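Local structure of PEPTIDE N-myristoyltransferase (Saccharomyces cerevisiae, 1IIC) at residues Ser248-Ile253 and Ser368-Leu373; Lys335-Leu340 and Lys412-Val417. The protein catalyses the transfer of myristate from myristoyl-CoA to the N-terminal glycine of target proteins and peptides. All blocks are in the same frame, centred on the assembly; numbering follows the deposited sequence.

Interaction 1 of 2, residues Ser248-Ile253 and Ser368-Leu373; sequences SRFELI and SQDNTL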
# COMPACT_ATOMS: atom_id res chain seq x y z
N SER A 248 3.41 15.92 7.48
CA SER A 248 4.02 17.06 6.81
C SER A 248 5.53 16.96 6.71
O SER A 248 6.14 17.68 5.94
CB SER A 248 3.64 18.36 7.52
OG SER A 248 4.22 18.41 8.82
N ARG A 249 6.13 16.05 7.48
CA ARG A 249 7.58 15.89 7.45
C ARG A 249 8.04 15.16 6.19
O ARG A 249 9.16 15.35 5.72
CB ARG A 249 8.05 15.10 8.67
CG ARG A 249 7.69 13.62 8.64
CD ARG A 249 8.08 12.97 9.96
NE ARG A 249 7.49 13.71 11.08
CZ ARG A 249 7.93 13.66 12.33
NH1 ARG A 249 8.97 12.90 12.64
NH2 ARG A 249 7.33 14.37 13.27
N PHE A 250 7.17 14.32 5.64
CA PHE A 250 7.51 13.54 4.45
C PHE A 250 7.40 14.38 3.17
O PHE A 250 6.73 15.42 3.15
CB PHE A 250 6.59 12.31 4.39
CG PHE A 250 6.65 11.44 5.63
CD1 PHE A 250 5.49 11.17 6.37
CD2 PHE A 250 7.86 10.93 6.08
CE1 PHE A 250 5.54 10.39 7.54
CE2 PHE A 250 7.93 10.15 7.25
CZ PHE A 250 6.77 9.88 7.98
N GLU A 251 8.06 13.94 2.10
CA GLU A 251 8.03 14.68 0.84
C GLU A 251 6.98 14.16 -0.14
O GLU A 251 6.58 14.88 -1.06
CB GLU A 251 9.42 14.69 0.21
CG GLU A 251 10.46 15.45 1.04
CD GLU A 251 11.85 15.42 0.43
OE1 GLU A 251 12.17 14.43 -0.24
OE2 GLU A 251 12.63 16.37 0.64
N LEU A 252 6.54 12.91 0.05
CA LEU A 252 5.52 12.31 -0.82
C LEU A 252 4.39 11.78 0.06
O LEU A 252 4.56 10.79 0.78
CB LEU A 252 6.09 11.17 -1.65
CG LEU A 252 5.09 10.51 -2.61
CD1 LEU A 252 4.64 11.53 -3.66
CD2 LEU A 252 5.73 9.30 -3.28
N ILE A 253 3.23 12.42 -0.01
CA ILE A 253 2.10 12.03 0.82
C ILE A 253 0.77 12.20 0.09
O ILE A 253 0.71 12.86 -0.94
CB ILE A 253 2.01 12.92 2.10
CG1 ILE A 253 1.73 14.37 1.69
CG2 ILE A 253 3.30 12.85 2.90
CD1 ILE A 253 1.58 15.34 2.85
N SER A 368 9.47 2.62 4.54
CA SER A 368 9.03 3.98 4.27
C SER A 368 8.77 4.71 5.59
O SER A 368 9.00 4.14 6.66
CB SER A 368 7.74 3.94 3.45
OG SER A 368 6.80 3.08 4.06
N GLN A 369 8.31 5.96 5.52
CA GLN A 369 8.00 6.76 6.70
C GLN A 369 9.18 6.74 7.69
O GLN A 369 10.34 6.78 7.27
CB GLN A 369 6.74 6.20 7.37
CG GLN A 369 5.48 6.27 6.49
CD GLN A 369 4.61 5.03 6.62
OE1 GLN A 369 5.02 3.92 6.27
NE2 GLN A 369 3.40 5.22 7.13
N ASP A 370 8.88 6.69 8.99
CA ASP A 370 9.94 6.65 10.01
C ASP A 370 10.16 5.21 10.49
O ASP A 370 10.74 4.97 11.54
CB ASP A 370 9.58 7.55 11.20
CG ASP A 370 9.93 9.01 10.95
OD1 ASP A 370 9.11 9.90 11.28
OD2 ASP A 370 11.03 9.28 10.43
N ASN A 371 9.70 4.25 9.69
CA ASN A 371 9.78 2.83 10.03
C ASN A 371 11.15 2.26 10.45
O ASN A 371 11.21 1.40 11.34
CB ASN A 371 9.19 1.99 8.88
CG ASN A 371 7.70 2.21 8.70
OD1 ASN A 371 7.03 1.47 7.97
ND2 ASN A 371 7.16 3.24 9.35
N THR A 372 12.24 2.70 9.82
CA THR A 372 13.56 2.17 10.18
C THR A 372 13.98 2.42 11.63
O THR A 372 14.95 1.83 12.11
CB THR A 372 14.68 2.71 9.25
OG1 THR A 372 14.76 4.14 9.37
CG2 THR A 372 14.40 2.32 7.79
N LEU A 373 13.26 3.30 12.33
CA LEU A 373 13.59 3.56 13.73
C LEU A 373 13.19 2.37 14.58
O LEU A 373 13.78 2.14 15.64
CB LEU A 373 12.89 4.82 14.26
CG LEU A 373 13.38 6.15 13.65
CD1 LEU A 373 12.57 7.32 14.18
CD2 LEU A 373 14.84 6.33 13.97

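Interaction 2 of 2, residues Lys335-Leu340 and Lys412-Val417; sequences KATKAL and KRRSNV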
# COMPACT_ATOMS: atom_id res chain seq x y z
N LYS A 335 17.96 14.38 19.37
CA LYS A 335 17.06 14.28 20.51
C LYS A 335 15.66 13.96 20.05
O LYS A 335 14.94 13.18 20.67
CB LYS A 335 17.04 15.59 21.30
CG LYS A 335 18.22 15.76 22.19
CD LYS A 335 18.03 16.91 23.15
CE LYS A 335 19.25 17.09 24.05
NZ LYS A 335 19.74 15.81 24.66
N ALA A 336 15.25 14.60 18.96
CA ALA A 336 13.92 14.37 18.40
C ALA A 336 13.86 12.90 17.96
O ALA A 336 12.87 12.22 18.20
CB ALA A 336 13.69 15.28 17.22
N THR A 337 14.93 12.44 17.33
CA THR A 337 15.02 11.06 16.87
C THR A 337 14.88 10.06 18.03
O THR A 337 14.10 9.11 17.95
CB THR A 337 16.35 10.82 16.12
OG1 THR A 337 16.46 11.75 15.04
CG2 THR A 337 16.43 9.40 15.58
N LYS A 338 15.61 10.28 19.12
CA LYS A 338 15.54 9.38 20.26
C LYS A 338 14.13 9.33 20.86
O LYS A 338 13.61 8.25 21.16
CB LYS A 338 16.52 9.79 21.35
CG LYS A 338 16.61 8.78 22.47
CD LYS A 338 17.35 9.31 23.68
CE LYS A 338 17.33 8.28 24.81
NZ LYS A 338 17.88 8.85 26.05
N ALA A 339 13.51 10.49 21.04
CA ALA A 339 12.17 10.54 21.59
C ALA A 339 11.17 9.81 20.68
O ALA A 339 10.33 9.06 21.16
CB ALA A 339 11.74 11.98 21.80
N LEU A 340 11.28 10.03 19.37
CA LEU A 340 10.39 9.40 18.38
C LEU A 340 10.60 7.88 18.32
O LEU A 340 9.63 7.12 18.27
CB LEU A 340 10.65 9.98 16.98
CG LEU A 340 9.54 10.02 15.90
CD1 LEU A 340 10.13 9.59 14.57
CD2 LEU A 340 8.34 9.15 16.26
N LYS A 412 19.35 6.42 10.12
CA LYS A 412 19.59 7.82 10.45
C LYS A 412 18.84 8.83 9.59
O LYS A 412 18.51 9.91 10.07
CB LYS A 412 21.09 8.12 10.43
CG LYS A 412 21.72 8.30 9.08
CD LYS A 412 23.24 8.42 9.19
CE LYS A 412 23.87 7.11 9.64
NZ LYS A 412 25.37 7.16 9.51
N ARG A 413 18.56 8.49 8.33
CA ARG A 413 17.80 9.39 7.46
C ARG A 413 16.36 8.89 7.36
O ARG A 413 15.44 9.65 7.09
CB ARG A 413 18.42 9.41 6.06
CG ARG A 413 19.78 10.04 5.98
CD ARG A 413 20.37 9.74 4.62
NE ARG A 413 21.74 10.21 4.51
CZ ARG A 413 22.66 9.68 3.71
NH1 ARG A 413 22.36 8.65 2.93
NH2 ARG A 413 23.89 10.18 3.68
N ARG A 414 16.17 7.59 7.58
CA ARG A 414 14.85 6.99 7.48
C ARG A 414 14.29 7.25 6.07
O ARG A 414 15.02 7.13 5.08
CB ARG A 414 13.92 7.54 8.57
CG ARG A 414 14.36 7.14 9.99
CD ARG A 414 14.85 8.34 10.80
NE ARG A 414 13.72 9.17 11.22
CZ ARG A 414 13.82 10.24 12.00
NH1 ARG A 414 15.02 10.63 12.45
NH2 ARG A 414 12.73 10.92 12.34
N SER A 415 13.02 7.62 5.96
CA SER A 415 12.46 7.85 4.64
C SER A 415 11.58 9.07 4.54
O SER A 415 10.99 9.52 5.52
CB SER A 415 11.64 6.63 4.18
OG SER A 415 11.00 6.89 2.93
N ASN A 416 11.50 9.60 3.33
CA ASN A 416 10.69 10.76 3.06
C ASN A 416 9.46 10.37 2.29
O ASN A 416 8.70 11.23 1.84
CB ASN A 416 11.50 11.81 2.31
CG ASN A 416 12.16 12.77 3.25
OD1 ASN A 416 13.16 13.40 2.91
ND2 ASN A 416 11.61 12.88 4.45
N VAL A 417 9.27 9.06 2.14
CA VAL A 417 8.09 8.52 1.48
C VAL A 417 7.05 8.40 2.59
O VAL A 417 7.21 7.59 3.51
CB VAL A 417 8.35 7.11 0.88
CG1 VAL A 417 7.05 6.56 0.30
CG2 VAL A 417 9.43 7.18 -0.20

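Interaction 1 of 2, residues Ser248-Ile253 and Ser368-Leu373
Phe250 and Arg249 meet Gln369 and Asp370 in a buried loop-to-loop contact, part packing of an aromatic ring against a turn and part salt bridge, in the C-terminal half of the N-myristoyltransferase fold. The evidence for packing lies at the far end of the Phe250 ring: CE2 of Phe250 comes 3.4 Å from Gln369 CA, and CZ of Phe250 lies 3.7 Å from Gln369 CB. That backbone belongs to a type II' turn from Ser368 to Asn371, closed by Asn371 N to Ser368 O at 3.1 Å, with Gln369 at its second position. Arg249 sets its CG 3.6 Å above the centre of one Phe250 ring face, then bends at chi3 (53°) to reach Asp370. There NH1 of Arg249 stands 3.3 Å from Asp370 OD1, a salt bridge whose hydrogen bond is weak; guanidinium and carboxylate planes are nearly perpendicular, 83° apart. Stronger partners lie outside: Arg249 NH2 pairs with Asp325, and Asp370 OD2 with Arg414 as well as Arg331, so three arginines share the carboxylate. Segment 248-253 leads from helix 236-247 into strand 252-254, while the turn follows strand 362-366, and Asp370 also touches Leu340 and Leu344 of helix 334-357.

Interaction 2 of 2, residues Lys335-Leu340 and Lys412-Val417
Thr337 and Leu340, one helical turn apart on helix 334-357, receive the end of Arg414 from the loop 412-417. Lys412 brings the loop backbone nearest the helix, its CA 8.5 Å from that of Thr337, but its CB points away. Arg414 makes the contact. Its CB points toward the helix, and bends at chi2 (112°) and chi3 (74°) bring the guanidinium to the helix surface. NH1 of Arg414 gives a weak hydrogen bond to Thr337 OG1 at 3.2 Å; the hydroxyl lies at the guanidinium edge, near its plane, and the Thr337 methyl CG2 is 3.6 Å from the same NH1. The hydroxyl is also hydrogen-bonded to Asp333 O, close to the helix start. NH2 of Arg414 packs 3.7 Å from Leu340 CD1, while NE is taken up by Asp370. Next comes an ST turn: Ser415 OG accepts from Val417 N at 2.9 Å, with a nearly straight N-H...O angle of 165°. The same OG is hydrogen-bonded to Thr400 O, and Ser415 O accepts from Arg331.

In the fold
From the N terminus, the chain passes 248-253 first, then 335-340 on helix 334-357, then 368-373 and finally 412-417. The loops therefore cross: interaction 1 closes one of 114 intervening residues, interaction 2 one of 71, and each begins or ends inside the other. Their centres are about 9 Å apart, and 412-417 runs against both parts of interaction 1: Glu251 N probably hydrogen-bonds to Asn416 O (2.8 Å), and Gln369 N probably hydrogen-bonds to Val417 O (2.8 Å). Leu373 CD1 meets Leu340 CD1 at 3.4 Å. Together the contacts join the start of strand 252-254, the loop after strand 362-366, the long helix and the approach to the C terminus.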